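PDB 6CTH: concanavalin A-like lectin protein kinase family protein from Theobroma cacao, which probably transfers phosphate from ATP to protein substrates, as a plant lectin receptor-like kinase. Local coordinates for residues L259-M264 against L287-P292. Numbering follows the deposited sequence.
Sequences LECLVM and LNFEAP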
loop_
_atom_site.group_PDB
_atom_site.type_symbol
_atom_site.label_atom_id
_atom_site.label_comp_id
_atom_site.label_asym_id
_atom_site.label_seq_id
_atom_site.Cartn_x
_atom_site.Cartn_y
_atom_site.Cartn_z
ATOM N N LEU A 259 14.352 -8.574 11.612
ATOM C CA LEU A 259 13.746 -9.456 10.625
ATOM C C LEU A 259 12.752 -10.372 11.290
ATOM O O LEU A 259 11.659 -10.567 10.781
ATOM C CB LEU A 259 14.787 -10.309 9.874
ATOM C CG LEU A 259 14.213 -11.395 8.969
ATOM C CD1 LEU A 259 13.336 -10.858 7.840
ATOM C CD2 LEU A 259 15.376 -12.196 8.402
ATOM N N GLU A 260 13.145 -10.958 12.425
ATOM C CA GLU A 260 12.257 -11.801 13.174
ATOM C C GLU A 260 10.999 -11.051 13.542
ATOM O O GLU A 260 9.889 -11.573 13.444
ATOM C CB GLU A 260 12.945 -12.281 14.479
ATOM C CG GLU A 260 12.094 -13.200 15.326
ATOM C CD GLU A 260 12.867 -13.728 16.538
ATOM O OE1 GLU A 260 13.321 -12.900 17.345
ATOM O OE2 GLU A 260 13.047 -14.948 16.599
ATOM N N CYS A 261 11.198 -9.829 14.003
ATOM C CA CYS A 261 10.091 -9.027 14.476
ATOM C C CYS A 261 9.135 -8.731 13.338
ATOM O O CYS A 261 7.930 -8.868 13.501
ATOM C CB CYS A 261 10.611 -7.746 15.070
ATOM S SG CYS A 261 9.293 -6.816 15.868
ATOM N N LEU A 262 9.692 -8.344 12.203
ATOM C CA LEU A 262 8.897 -8.056 11.000
ATOM C C LEU A 262 8.116 -9.258 10.551
ATOM O O LEU A 262 6.938 -9.143 10.260
ATOM C CB LEU A 262 9.763 -7.501 9.865
ATOM C CG LEU A 262 9.017 -7.048 8.597
ATOM C CD1 LEU A 262 7.948 -6.018 8.904
ATOM C CD2 LEU A 262 9.977 -6.453 7.580
ATOM N N VAL A 263 8.756 -10.431 10.507
ATOM C CA VAL A 263 8.058 -11.637 10.088
ATOM C C VAL A 263 6.953 -12.013 11.047
ATOM O O VAL A 263 5.868 -12.337 10.615
ATOM C CB VAL A 263 9.052 -12.825 9.898
ATOM C CG1 VAL A 263 8.325 -14.143 9.746
ATOM C CG2 VAL A 263 9.918 -12.585 8.673
ATOM N N MET A 264 7.223 -12.006 12.353
ATOM C CA MET A 264 6.189 -12.399 13.296
ATOM C C MET A 264 5.018 -11.405 13.331
ATOM O O MET A 264 3.859 -11.807 13.450
ATOM C CB MET A 264 6.773 -12.705 14.708
ATOM C CG MET A 264 7.524 -14.065 14.782
ATOM S SD MET A 264 8.391 -14.015 16.357
ATOM C CE MET A 264 7.087 -14.689 17.381
ATOM N N LEU A 287 6.951 -3.579 16.760
ATOM C CA LEU A 287 8.014 -3.162 15.849
ATOM C C LEU A 287 9.104 -2.308 16.510
ATOM O O LEU A 287 10.284 -2.375 16.083
ATOM C CB LEU A 287 7.434 -2.373 14.631
ATOM C CG LEU A 287 6.652 -3.282 13.673
ATOM C CD1 LEU A 287 5.935 -2.427 12.656
ATOM C CD2 LEU A 287 7.466 -4.398 12.993
ATOM N N ASN A 288 8.715 -1.515 17.514
ATOM C CA ASN A 288 9.659 -0.680 18.277
ATOM C C ASN A 288 10.156 -1.349 19.542
ATOM O O ASN A 288 10.761 -0.679 20.391
ATOM C CB ASN A 288 9.017 0.669 18.607
ATOM C CG ASN A 288 8.797 1.503 17.377
ATOM O OD1 ASN A 288 7.707 1.520 16.799
ATOM N ND2 ASN A 288 9.854 2.125 16.904
ATOM N N PHE A 289 9.864 -2.635 19.714
ATOM C CA PHE A 289 10.360 -3.425 20.835
ATOM C C PHE A 289 9.946 -2.820 22.175
ATOM O O PHE A 289 10.693 -2.909 23.160
ATOM C CB PHE A 289 11.880 -3.578 20.730
ATOM C CG PHE A 289 12.330 -4.232 19.454
ATOM C CD1 PHE A 289 12.151 -5.602 19.268
ATOM C CD2 PHE A 289 12.927 -3.480 18.443
ATOM C CE1 PHE A 289 12.554 -6.215 18.080
ATOM C CE2 PHE A 289 13.326 -4.075 17.260
ATOM C CZ PHE A 289 13.135 -5.440 17.078
ATOM N N GLU A 290 8.752 -2.232 22.207
ATOM C CA GLU A 290 8.141 -1.702 23.414
ATOM C C GLU A 290 7.101 -2.673 23.985
ATOM O O GLU A 290 6.528 -2.416 25.064
ATOM C CB GLU A 290 7.506 -0.324 23.124
ATOM C CG GLU A 290 8.506 0.737 22.685
ATOM C CD GLU A 290 7.887 2.121 22.390
ATOM O OE1 GLU A 290 6.910 2.546 23.053
ATOM O OE2 GLU A 290 8.403 2.833 21.511
ATOM N N ALA A 291 6.848 -3.781 23.298
ATOM C CA ALA A 291 5.903 -4.800 23.762
ATOM C C ALA A 291 6.310 -6.133 23.211
ATOM O O ALA A 291 7.018 -6.167 22.201
ATOM C CB ALA A 291 4.469 -4.465 23.354
ATOM N N PRO A 292 5.853 -7.248 23.823
ATOM C CA PRO A 292 6.394 -8.543 23.380
ATOM C C PRO A 292 5.968 -9.042 22.009
ATOM O O PRO A 292 4.873 -8.730 21.556
ATOM C CB PRO A 292 5.847 -9.529 24.428
ATOM C CG PRO A 292 5.621 -8.690 25.620
ATOM C CD PRO A 292 5.067 -7.409 25.059
#
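A cysteine sulfur, that of C261, meets both the aromatic ring of F289 and the backbone of L287, at the point where a helix ends in a Schellman motif. The motif closes helix 280-287 in the C-terminal lobe of the protein kinase fold: F289 takes positive phi (58°), its N bonds to V286 O, and E290 N bonds to Q285 O. The example illustrates how a residue that ends a helix can still give its side chain to the neighbouring helix, here 256-269.

The ring of F289 meets C261 obliquely. C261 SG stands 4.6 Å from the F289 ring centroid, 37° off the ring normal, a sulfur-aromatic contact that is neither squarely over the ring nor in its plane. The methylene of C261 joins in, with CB 3.9 Å from F289 CE1 and almost as near to CZ. Because SG is anti to the backbone N of C261 (chi1 -172°), it extends from its own helix toward the end of helix 280-287 and reaches to 3.9 Å from L287 CA. K257, one helical turn before C261, makes a cation-pi contact with the same ring.

L287 supplies the second apolar patch. One branch, CD2, does the touching, with C261 SG on one flank and L262 on another. Helix 112-132 lies against this group as well: Y116 touches C261 and its hydroxyl hydrogen-bonds L287 O, while W112 and V119 pack on L262. The contact thus joins helix 256-269 to the end of helix 280-287, with helix 112-132 packed against both, well away from the inhibitor and the magnesium ion. On the buried side of the contact, methyl CD1 of L262 lies 4.4 Å from methyl CD2 of L287.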